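Side-chain contacts in alternansucrase (Leuconostoc mesenteroides, PDB 6HVG), which belongs to glycoside hydrolase family 70, large multidomain enzymes with a TIM-barrel core, and carries repeats of the choline-binding and cell-wall-binding kind: residues A[855-860]-A[1007-1012]; A[1323-1326]-A[1332-1335]; A[235-238]-A[244-247]. One frame throughout, in Å; residues are numbered along the deposited sequence.

Interaction 1 belongs to the family 70 part of the chain and joins a helix to a strand far along the sequence; interactions 2 and 3 are local, each tying a short strand to the loop that follows it in a binding-type repeat. Interactions 1 and 2 are buried, and interaction 3 is partly buried. Interactions 2 and 3 share a plan: a single backbone bridge, one N-H...O bond, and aromatic rings meeting a methionine in one and a proline in the other. Interaction 1 has no hydrogen bond between its segments and rests on one tyrosine ring. Their centres lie about 59 to 86 Å apart, and none touches another.

Interaction 1: A[855-860]-A[1007-1012]; sequences IKYVSG and WVPVGA
The hydroxyl of Y857 meets carbon across this contact: A1012 CB lies 3.3 Å from Y857 OH, and V1008 CG2 is 3.9 Å from that same oxygen. No hydrogen bond joins the two segments. The phenol ring does the work. V1008 CB sits almost squarely over its centre, 3.9 Å from the centroid and 11° off the ring normal, a CH-pi contact in which the two side chains meet at about a right angle. The opposite face is covered by K856 CB, offset toward the rim, so the ring is held between its own neighbour and the strand. With CG anti to its carbonyl carbon (chi1 -49°), Y857 reaches across to 1007-1012. P1009 slides past it in the reverse direction, its CD 3.9 Å from Y857 CD1. Beyond the ring, K856 NZ bonds to the carbonyl oxygen of D1014. Segment 855-860 lies on helix 844-857, which comes after barrel strand 821-825 and the short helix 826-829 and packs its tyrosine on the large antiparallel sheet of the family 70 region; strand 1003-1009 belongs to that sheet, and R942 of the adjoining strand 940-947 touches both Y857 and V1008.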
ATOM      1  N   ILE A 855      34.607   0.723  18.848  1.00 44.51           N
ATOM      2  CA  ILE A 855      35.374  -0.371  19.422  1.00 46.24           C
ATOM      3  C   ILE A 855      36.370   0.146  20.488  1.00 49.97           C
ATOM      4  O   ILE A 855      36.521  -0.466  21.535  1.00 50.04           O
ATOM      5  CB  ILE A 855      36.164  -1.097  18.310  1.00 47.71           C
ATOM      6  CG1 ILE A 855      35.207  -1.740  17.302  1.00 46.95           C
ATOM      7  CG2 ILE A 855      37.143  -2.105  18.917  1.00 47.95           C
ATOM      8  CD1 ILE A 855      35.863  -2.289  16.050  1.00 48.03           C
ATOM      9  N   LYS A 856      37.064   1.247  20.181  1.00 53.11           N
ATOM     10  CA  LYS A 856      38.107   1.821  21.041  1.00 58.19           C
ATOM     11  C   LYS A 856      37.582   2.541  22.279  1.00 56.22           C
ATOM     12  O   LYS A 856      38.161   2.424  23.365  1.00 57.82           O
ATOM     13  CB  LYS A 856      38.936   2.842  20.253  1.00 65.08           C
ATOM     14  CG  LYS A 856      40.071   2.275  19.423  1.00 70.21           C
ATOM     15  CD  LYS A 856      40.793   3.384  18.667  1.00 72.45           C
ATOM     16  CE  LYS A 856      42.288   3.138  18.564  1.00 74.26           C
ATOM     17  NZ  LYS A 856      42.617   1.900  17.813  1.00 72.25           N
ATOM     18  N   TYR A 857      36.525   3.335  22.111  1.00 51.33           N
ATOM     19  CA  TYR A 857      36.153   4.284  23.153  1.00 49.96           C
ATOM     20  C   TYR A 857      34.782   4.097  23.807  1.00 49.63           C
ATOM     21  O   TYR A 857      34.573   4.554  24.927  1.00 50.65           O
ATOM     22  CB  TYR A 857      36.219   5.706  22.610  1.00 50.32           C
ATOM     23  CG  TYR A 857      37.493   6.058  21.875  1.00 49.72           C
ATOM     24  CD1 TYR A 857      38.617   6.501  22.565  1.00 48.20           C
ATOM     25  CD2 TYR A 857      37.564   5.975  20.506  1.00 48.18           C
ATOM     26  CE1 TYR A 857      39.766   6.863  21.890  1.00 48.00           C
ATOM     27  CE2 TYR A 857      38.713   6.312  19.830  1.00 47.51           C
ATOM     28  CZ  TYR A 857      39.817   6.772  20.526  1.00 47.02           C
ATOM     29  OH  TYR A 857      40.971   7.085  19.863  1.00 43.44           O
ATOM     30  N   VAL A 858      33.836   3.444  23.135  1.00 47.81           N
ATOM     31  CA  VAL A 858      32.452   3.453  23.601  1.00 45.69           C
ATOM     32  C   VAL A 858      32.188   2.432  24.703  1.00 46.30           C
ATOM     33  O   VAL A 858      32.028   1.249  24.446  1.00 45.66           O
ATOM     34  CB  VAL A 858      31.478   3.298  22.439  1.00 46.32           C
ATOM     35  CG1 VAL A 858      30.046   3.178  22.934  1.00 47.69           C
ATOM     36  CG2 VAL A 858      31.611   4.500  21.512  1.00 47.35           C
ATOM     37  N   SER A 859      32.171   2.914  25.945  1.00 47.42           N
ATOM     38  CA  SER A 859      31.744   2.112  27.094  1.00 47.77           C
ATOM     39  C   SER A 859      31.364   3.010  28.255  1.00 47.21           C
ATOM     40  O   SER A 859      31.560   4.223  28.183  1.00 48.39           O
ATOM     41  CB  SER A 859      32.829   1.133  27.537  1.00 49.73           C
ATOM     42  OG  SER A 859      32.286   0.172  28.451  1.00 51.71           O
ATOM     43  N   GLY A 860      30.839   2.408  29.321  1.00 44.91           N
ATOM     44  CA  GLY A 860      30.446   3.133  30.506  1.00 43.30           C
ATOM     45  C   GLY A 860      29.104   3.803  30.388  1.00 44.99           C
ATOM     46  O   GLY A 860      28.376   3.644  29.410  1.00 48.63           O
ATOM     47  N   TRP A1007      34.487  14.109  19.825  1.00 49.74           N
ATOM     48  CA  TRP A1007      35.777  14.239  20.469  1.00 49.17           C
ATOM     49  C   TRP A1007      36.113  12.983  21.276  1.00 50.72           C
ATOM     50  O   TRP A1007      35.250  12.375  21.941  1.00 52.31           O
ATOM     51  CB  TRP A1007      35.777  15.462  21.371  1.00 49.82           C
ATOM     52  CG  TRP A1007      35.711  16.734  20.597  1.00 51.84           C
ATOM     53  CD1 TRP A1007      34.616  17.296  20.062  1.00 53.47           C
ATOM     54  CD2 TRP A1007      36.796  17.600  20.289  1.00 52.12           C
ATOM     55  NE1 TRP A1007      34.940  18.468  19.425  1.00 56.76           N
ATOM     56  CE2 TRP A1007      36.283  18.669  19.550  1.00 53.72           C
ATOM     57  CE3 TRP A1007      38.158  17.565  20.555  1.00 53.90           C
ATOM     58  CZ2 TRP A1007      37.080  19.696  19.074  1.00 54.95           C
ATOM     59  CZ3 TRP A1007      38.954  18.595  20.084  1.00 55.06           C
ATOM     60  CH2 TRP A1007      38.413  19.644  19.357  1.00 53.90           C
ATOM     61  N   VAL A1008      37.379  12.599  21.224  1.00 49.60           N
ATOM     62  CA  VAL A1008      37.850  11.423  21.917  1.00 49.85           C
ATOM     63  C   VAL A1008      39.114  11.775  22.699  1.00 51.70           C
ATOM     64  O   VAL A1008      39.829  12.703  22.331  1.00 50.92           O
ATOM     65  CB  VAL A1008      38.117  10.251  20.926  1.00 51.48           C
ATOM     66  CG1 VAL A1008      36.844   9.859  20.181  1.00 50.95           C
ATOM     67  CG2 VAL A1008      39.230  10.594  19.931  1.00 52.09           C
ATOM     68  N   PRO A1009      39.408  11.017  23.764  1.00 53.88           N
ATOM     69  CA  PRO A1009      40.634  11.273  24.483  1.00 56.24           C
ATOM     70  C   PRO A1009      41.871  10.884  23.693  1.00 58.20           C
ATOM     71  O   PRO A1009      41.883   9.807  23.086  1.00 60.16           O
ATOM     72  CB  PRO A1009      40.522  10.391  25.745  1.00 55.25           C
ATOM     73  CG  PRO A1009      39.268   9.632  25.650  1.00 54.21           C
ATOM     74  CD  PRO A1009      38.617   9.920  24.346  1.00 53.75           C
ATOM     75  N   VAL A1010      42.903  11.740  23.729  1.00 58.04           N
ATOM     76  CA  VAL A1010      44.183  11.410  23.136  1.00 57.28           C
ATOM     77  C   VAL A1010      44.859  10.368  23.981  1.00 56.64           C
ATOM     78  O   VAL A1010      44.579  10.266  25.165  1.00 53.09           O
ATOM     79  CB  VAL A1010      45.142  12.617  22.998  1.00 59.78           C
ATOM     80  CG1 VAL A1010      44.435  13.800  22.366  1.00 59.75           C
ATOM     81  CG2 VAL A1010      45.750  13.002  24.326  1.00 63.43           C
ATOM     82  N   GLY A1011      45.772   9.628  23.358  1.00 60.11           N
ATOM     83  CA  GLY A1011      46.560   8.603  24.034  1.00 63.07           C
ATOM     84  C   GLY A1011      45.955   7.217  23.984  1.00 65.57           C
ATOM     85  O   GLY A1011      46.361   6.336  24.738  1.00 61.91           O
ATOM     86  N   ALA A1012      44.972   7.022  23.109  1.00 71.02           N
ATOM     87  CA  ALA A1012      44.346   5.716  22.955  1.00 74.57           C
ATOM     88  C   ALA A1012      45.284   4.738  22.253  1.00 68.91           C
ATOM     89  O   ALA A1012      45.752   5.002  21.150  1.00 71.04           O
ATOM     90  CB  ALA A1012      43.044   5.849  22.173  1.00 78.81           C
TER

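Interaction 2: A[1323-1326]-A[1332-1335]; sequences WYYF and MVRS
M1332 and V1333 come back alongside strand 1323-1326, and one backbone hydrogen bond sets the pairing. V1333 N donates to Y1325 O at 2.9 Å, while M1332 CA makes a CA-H...O contact with the same oxygen. A water carries the pairing one step further, accepting from Y1325 N and donating to V1333 O. F1326 and M1332 form a single bridge.

The Y1324 and F1326 rings both meet M1332. Its CB lies over a face of the F1326 ring, 4.2 Å from the centroid, a CH-pi contact; although the CB of F1326 is directed away from the loop, its ring comes back to meet M1332. The methionine chain runs extended and then bends at chi3 (-68°), which brings CE to 3.4 Å from Y1324 CD2 and 3.8 Å from F1326 CZ. SD meets the Y1324 ring obliquely, 4.7 Å from its centroid, a Met-aromatic contact.

V1333 adds a further apolar contact: its CG2 meets the edge of the Y1325 ring at CD2, 3.7 Å away. Both tyrosine hydroxyls are bonded to aspartates, Y1324 to D1318 and Y1325 to D1313.

Strand 1323-1326 pairs with 1314-1317 in a beta hairpin, the unit of cell-wall-binding repeats, while strand 1301-1304 meets F1326 and M1332, and strand 1342-1345 meets Y1325 and V1333.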
ATOM      1  N   TRP A1323     -35.112  -6.219 -12.065  1.00 40.55           N
ATOM      2  CA  TRP A1323     -34.795  -7.269 -11.108  1.00 39.14           C
ATOM      3  C   TRP A1323     -36.040  -7.795 -10.451  1.00 39.02           C
ATOM      4  O   TRP A1323     -36.986  -7.043 -10.193  1.00 39.30           O
ATOM      5  CB  TRP A1323     -33.831  -6.753 -10.034  1.00 38.98           C
ATOM      6  CG  TRP A1323     -32.422  -6.691 -10.501  1.00 38.53           C
ATOM      7  CD1 TRP A1323     -31.822  -5.656 -11.177  1.00 37.70           C
ATOM      8  CD2 TRP A1323     -31.427  -7.708 -10.360  1.00 37.95           C
ATOM      9  NE1 TRP A1323     -30.517  -5.962 -11.433  1.00 37.05           N
ATOM     10  CE2 TRP A1323     -30.241  -7.212 -10.940  1.00 36.27           C
ATOM     11  CE3 TRP A1323     -31.409  -8.977  -9.765  1.00 38.57           C
ATOM     12  CZ2 TRP A1323     -29.064  -7.956 -10.986  1.00 34.65           C
ATOM     13  CZ3 TRP A1323     -30.216  -9.709  -9.790  1.00 37.49           C
ATOM     14  CH2 TRP A1323     -29.069  -9.195 -10.403  1.00 35.21           C
ATOM     15  N   TYR A1324     -36.021  -9.098 -10.163  1.00 40.04           N
ATOM     16  CA  TYR A1324     -37.133  -9.802  -9.514  1.00 40.74           C
ATOM     17  C   TYR A1324     -36.624 -10.718  -8.404  1.00 40.32           C
ATOM     18  O   TYR A1324     -35.474 -11.166  -8.443  1.00 40.76           O
ATOM     19  CB  TYR A1324     -37.862 -10.655 -10.553  1.00 41.62           C
ATOM     20  CG  TYR A1324     -38.280  -9.874 -11.775  1.00 39.60           C
ATOM     21  CD1 TYR A1324     -37.417  -9.723 -12.843  1.00 38.86           C
ATOM     22  CD2 TYR A1324     -39.525  -9.277 -11.842  1.00 39.93           C
ATOM     23  CE1 TYR A1324     -37.779  -9.004 -13.951  1.00 40.45           C
ATOM     24  CE2 TYR A1324     -39.907  -8.560 -12.949  1.00 41.48           C
ATOM     25  CZ  TYR A1324     -39.035  -8.424 -13.997  1.00 41.86           C
ATOM     26  OH  TYR A1324     -39.417  -7.690 -15.091  1.00 43.02           O
ATOM     27  N   TYR A1325     -37.479 -10.995  -7.424  1.00 38.42           N
ATOM     28  CA  TYR A1325     -37.183 -12.019  -6.432  1.00 37.24           C
ATOM     29  C   TYR A1325     -38.208 -13.164  -6.517  1.00 38.41           C
ATOM     30  O   TYR A1325     -39.413 -12.937  -6.520  1.00 36.96           O
ATOM     31  CB  TYR A1325     -37.193 -11.427  -5.024  1.00 36.30           C
ATOM     32  CG  TYR A1325     -36.975 -12.475  -3.992  1.00 36.49           C
ATOM     33  CD1 TYR A1325     -35.758 -13.140  -3.897  1.00 38.00           C
ATOM     34  CD2 TYR A1325     -37.981 -12.855  -3.138  1.00 36.40           C
ATOM     35  CE1 TYR A1325     -35.568 -14.149  -2.977  1.00 37.28           C
ATOM     36  CE2 TYR A1325     -37.788 -13.861  -2.215  1.00 35.37           C
ATOM     37  CZ  TYR A1325     -36.590 -14.503  -2.152  1.00 36.38           C
ATOM     38  OH  TYR A1325     -36.384 -15.483  -1.218  1.00 42.65           O
ATOM     39  N   PHE A1326     -37.703 -14.391  -6.586  1.00 38.21           N
ATOM     40  CA  PHE A1326     -38.528 -15.574  -6.607  1.00 40.17           C
ATOM     41  C   PHE A1326     -38.423 -16.285  -5.267  1.00 42.66           C
ATOM     42  O   PHE A1326     -37.317 -16.635  -4.837  1.00 45.64           O
ATOM     43  CB  PHE A1326     -38.100 -16.517  -7.763  1.00 40.58           C
ATOM     44  CG  PHE A1326     -38.453 -15.987  -9.116  1.00 40.07           C
ATOM     45  CD1 PHE A1326     -37.707 -14.990  -9.685  1.00 39.42           C
ATOM     46  CD2 PHE A1326     -39.556 -16.455  -9.799  1.00 40.09           C
ATOM     47  CE1 PHE A1326     -38.042 -14.477 -10.919  1.00 39.87           C
ATOM     48  CE2 PHE A1326     -39.894 -15.946 -11.034  1.00 38.99           C
ATOM     49  CZ  PHE A1326     -39.140 -14.953 -11.596  1.00 38.41           C
ATOM     50  N   MET A1332     -42.465 -15.453  -8.401  1.00 40.70           N
ATOM     51  CA  MET A1332     -42.105 -14.052  -8.329  1.00 40.86           C
ATOM     52  C   MET A1332     -42.929 -13.362  -7.262  1.00 41.81           C
ATOM     53  O   MET A1332     -44.124 -13.614  -7.136  1.00 47.68           O
ATOM     54  CB  MET A1332     -42.375 -13.409  -9.697  1.00 39.90           C
ATOM     55  CG  MET A1332     -42.123 -11.934  -9.797  1.00 41.06           C
ATOM     56  SD  MET A1332     -42.625 -11.254 -11.386  1.00 44.94           S
ATOM     57  CE  MET A1332     -41.426 -12.029 -12.456  1.00 42.88           C
ATOM     58  N   VAL A1333     -42.293 -12.494  -6.492  1.00 40.71           N
ATOM     59  CA  VAL A1333     -42.987 -11.704  -5.473  1.00 41.53           C
ATOM     60  C   VAL A1333     -43.502 -10.445  -6.130  1.00 43.02           C
ATOM     61  O   VAL A1333     -42.757  -9.777  -6.858  1.00 45.52           O
ATOM     62  CB  VAL A1333     -42.037 -11.331  -4.305  1.00 41.78           C
ATOM     63  CG1 VAL A1333     -42.622 -10.242  -3.418  1.00 40.26           C
ATOM     64  CG2 VAL A1333     -41.687 -12.584  -3.493  1.00 41.03           C
ATOM     65  N   ARG A1334     -44.763 -10.117  -5.865  1.00 44.46           N
ATOM     66  CA  ARG A1334     -45.429  -8.980  -6.494  1.00 46.60           C
ATOM     67  C   ARG A1334     -46.384  -8.338  -5.509  1.00 48.20           C
ATOM     68  O   ARG A1334     -47.021  -9.030  -4.743  1.00 53.48           O
ATOM     69  CB  ARG A1334     -46.236  -9.468  -7.711  1.00 50.16           C
ATOM     70  CG  ARG A1334     -45.441 -10.262  -8.752  1.00 52.00           C
ATOM     71  CD  ARG A1334     -46.292 -10.680  -9.944  1.00 52.70           C
ATOM     72  NE  ARG A1334     -47.244 -11.708  -9.550  1.00 51.46           N
ATOM     73  CZ  ARG A1334     -48.544 -11.694  -9.804  1.00 47.16           C
ATOM     74  NH1 ARG A1334     -49.102 -10.714 -10.509  1.00 47.26           N
ATOM     75  NH2 ARG A1334     -49.284 -12.689  -9.347  1.00 46.38           N
ATOM     76  N   SER A1335     -46.536  -7.026  -5.561  1.00 51.52           N
ATOM     77  CA  SER A1335     -47.438  -6.348  -4.637  1.00 54.16           C
ATOM     78  C   SER A1335     -48.880  -6.510  -5.074  1.00 59.93           C
ATOM     79  O   SER A1335     -49.206  -6.448  -6.264  1.00 63.64           O
ATOM     80  CB  SER A1335     -47.073  -4.865  -4.490  1.00 52.97           C
ATOM     81  OG  SER A1335     -47.298  -4.133  -5.688  1.00 54.08           O
TER
HETATM   82  O   HOH W   1     -40.166  -9.802  -8.003  1.00 52.66           O

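Interaction 3: A[235-238]-A[244-247]; sequences TYYF and PLIG
P244 packs against F238 on the more enclosed side of this contact. The two side chains cross at a slant: P244 CD is 3.8 Å from F238 CD2, and P244 CB is the same distance from F238 CE2. The phenylalanine leaves its backbone heading off from the loop, yet its ring, swung to the side of the backbone N (chi1 -58°), still finds the proline. Y236, two residues back along the strand, joins in, its edge at CD2 reaching P244 CB at 4.2 Å. Both aromatic residues are buried, and V206 of strand 205-209 touches the two of them.

Between this side and the next runs the backbone bond, L245 N to Y237 O at 2.9 Å, with an N-H...O angle of 162°. P244 CA adds a CA-H...O contact to the same carbonyl. F238 and P244 form a single bridge, so the chain that leaves strand 235-238 turns back and lies briefly beside it. This is the hairpin and following loop of a choline-binding-type repeat; strand 226-229 is the other arm of the hairpin.

The other side is more open. Y237 and L245 are both partly exposed, and the leucine runs alongside the tyrosine, the two chains leaving in the same direction, with L245 CD1 coming to the edge of the tyrosine ring 3.4 Å from Y237 CD2. Y227 meets the Y237 ring edge-to-face. Further along, I246 is exposed and its CB is directed away from the strand, while G247, whose positive phi favours glycine, bonds through its backbone to F258.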
ATOM      1  N   THR A 235     -13.112  36.497 -15.788  1.00 71.23           N
ATOM      2  CA  THR A 235     -12.836  35.914 -17.095  1.00 67.79           C
ATOM      3  C   THR A 235     -13.195  36.858 -18.247  1.00 68.21           C
ATOM      4  O   THR A 235     -14.296  37.425 -18.300  1.00 64.99           O
ATOM      5  CB  THR A 235     -13.633  34.608 -17.280  1.00 66.44           C
ATOM      6  OG1 THR A 235     -13.258  33.674 -16.268  1.00 65.88           O
ATOM      7  CG2 THR A 235     -13.367  33.985 -18.624  1.00 65.61           C
ATOM      8  N   TYR A 236     -12.256  36.969 -19.190  1.00 68.66           N
ATOM      9  CA  TYR A 236     -12.442  37.737 -20.424  1.00 69.14           C
ATOM     10  C   TYR A 236     -12.362  36.802 -21.616  1.00 67.56           C
ATOM     11  O   TYR A 236     -11.711  35.766 -21.521  1.00 64.51           O
ATOM     12  CB  TYR A 236     -11.333  38.756 -20.606  1.00 70.03           C
ATOM     13  CG  TYR A 236     -11.274  39.832 -19.567  1.00 69.90           C
ATOM     14  CD1 TYR A 236     -10.737  39.588 -18.316  1.00 68.83           C
ATOM     15  CD2 TYR A 236     -11.710  41.108 -19.855  1.00 70.60           C
ATOM     16  CE1 TYR A 236     -10.657  40.583 -17.367  1.00 69.60           C
ATOM     17  CE2 TYR A 236     -11.648  42.102 -18.912  1.00 71.50           C
ATOM     18  CZ  TYR A 236     -11.110  41.839 -17.675  1.00 70.52           C
ATOM     19  OH  TYR A 236     -11.033  42.844 -16.748  1.00 72.61           O
ATOM     20  N   TYR A 237     -12.955  37.174 -22.750  1.00 65.72           N
ATOM     21  CA  TYR A 237     -12.623  36.481 -23.983  1.00 65.00           C
ATOM     22  C   TYR A 237     -12.103  37.476 -24.970  1.00 63.86           C
ATOM     23  O   TYR A 237     -12.819  38.410 -25.325  1.00 64.24           O
ATOM     24  CB  TYR A 237     -13.814  35.752 -24.579  1.00 67.13           C
ATOM     25  CG  TYR A 237     -13.398  34.931 -25.788  1.00 70.08           C
ATOM     26  CD1 TYR A 237     -12.761  33.705 -25.638  1.00 71.75           C
ATOM     27  CD2 TYR A 237     -13.593  35.403 -27.075  1.00 70.21           C
ATOM     28  CE1 TYR A 237     -12.365  32.953 -26.734  1.00 72.80           C
ATOM     29  CE2 TYR A 237     -13.200  34.667 -28.176  1.00 70.46           C
ATOM     30  CZ  TYR A 237     -12.586  33.447 -28.004  1.00 71.62           C
ATOM     31  OH  TYR A 237     -12.193  32.720 -29.091  1.00 70.30           O
ATOM     32  N   PHE A 238     -10.868  37.267 -25.416  1.00 62.69           N
ATOM     33  CA  PHE A 238     -10.239  38.159 -26.380  1.00 64.62           C
ATOM     34  C   PHE A 238     -10.374  37.596 -27.787  1.00 65.47           C
ATOM     35  O   PHE A 238     -10.148  36.415 -28.007  1.00 64.64           O
ATOM     36  CB  PHE A 238      -8.783  38.369 -26.010  1.00 65.40           C
ATOM     37  CG  PHE A 238      -8.607  38.935 -24.631  1.00 66.35           C
ATOM     38  CD1 PHE A 238      -8.309  38.102 -23.555  1.00 64.48           C
ATOM     39  CD2 PHE A 238      -8.786  40.300 -24.396  1.00 65.86           C
ATOM     40  CE1 PHE A 238      -8.159  38.624 -22.278  1.00 63.68           C
ATOM     41  CE2 PHE A 238      -8.650  40.816 -23.126  1.00 65.52           C
ATOM     42  CZ  PHE A 238      -8.332  39.980 -22.061  1.00 63.59           C
ATOM     43  N   PRO A 244     -11.116  42.459 -26.008  1.00 68.66           N
ATOM     44  CA  PRO A 244     -12.134  41.613 -25.400  1.00 66.77           C
ATOM     45  C   PRO A 244     -13.496  41.818 -26.005  1.00 68.74           C
ATOM     46  O   PRO A 244     -13.829  42.928 -26.421  1.00 69.44           O
ATOM     47  CB  PRO A 244     -12.170  42.085 -23.954  1.00 66.09           C
ATOM     48  CG  PRO A 244     -11.725  43.495 -24.022  1.00 67.22           C
ATOM     49  CD  PRO A 244     -10.666  43.518 -25.085  1.00 68.83           C
ATOM     50  N   LEU A 245     -14.295  40.753 -26.021  1.00 70.74           N
ATOM     51  CA  LEU A 245     -15.660  40.857 -26.524  1.00 70.47           C
ATOM     52  C   LEU A 245     -16.551  41.370 -25.418  1.00 68.44           C
ATOM     53  O   LEU A 245     -16.328  41.080 -24.253  1.00 66.48           O
ATOM     54  CB  LEU A 245     -16.167  39.498 -27.016  1.00 71.54           C
ATOM     55  CG  LEU A 245     -15.495  38.889 -28.243  1.00 73.09           C
ATOM     56  CD1 LEU A 245     -15.990  37.463 -28.456  1.00 73.57           C
ATOM     57  CD2 LEU A 245     -15.774  39.770 -29.452  1.00 74.15           C
ATOM     58  N   ILE A 246     -17.557  42.135 -25.807  1.00 68.25           N
ATOM     59  CA  ILE A 246     -18.491  42.736 -24.892  1.00 68.95           C
ATOM     60  C   ILE A 246     -19.912  42.433 -25.328  1.00 69.51           C
ATOM     61  O   ILE A 246     -20.197  42.391 -26.507  1.00 71.67           O
ATOM     62  CB  ILE A 246     -18.291  44.269 -24.941  1.00 71.02           C
ATOM     63  CG1 ILE A 246     -16.837  44.604 -24.615  1.00 71.00           C
ATOM     64  CG2 ILE A 246     -19.260  44.990 -23.996  1.00 71.23           C
ATOM     65  CD1 ILE A 246     -16.520  46.074 -24.813  1.00 74.97           C
ATOM     66  N   GLY A 247     -20.812  42.269 -24.369  1.00 70.67           N
ATOM     67  CA  GLY A 247     -22.213  42.024 -24.662  1.00 68.69           C
ATOM     68  C   GLY A 247     -22.435  40.554 -24.922  1.00 67.94           C
ATOM     69  O   GLY A 247     -21.564  39.711 -24.660  1.00 63.88           O
TER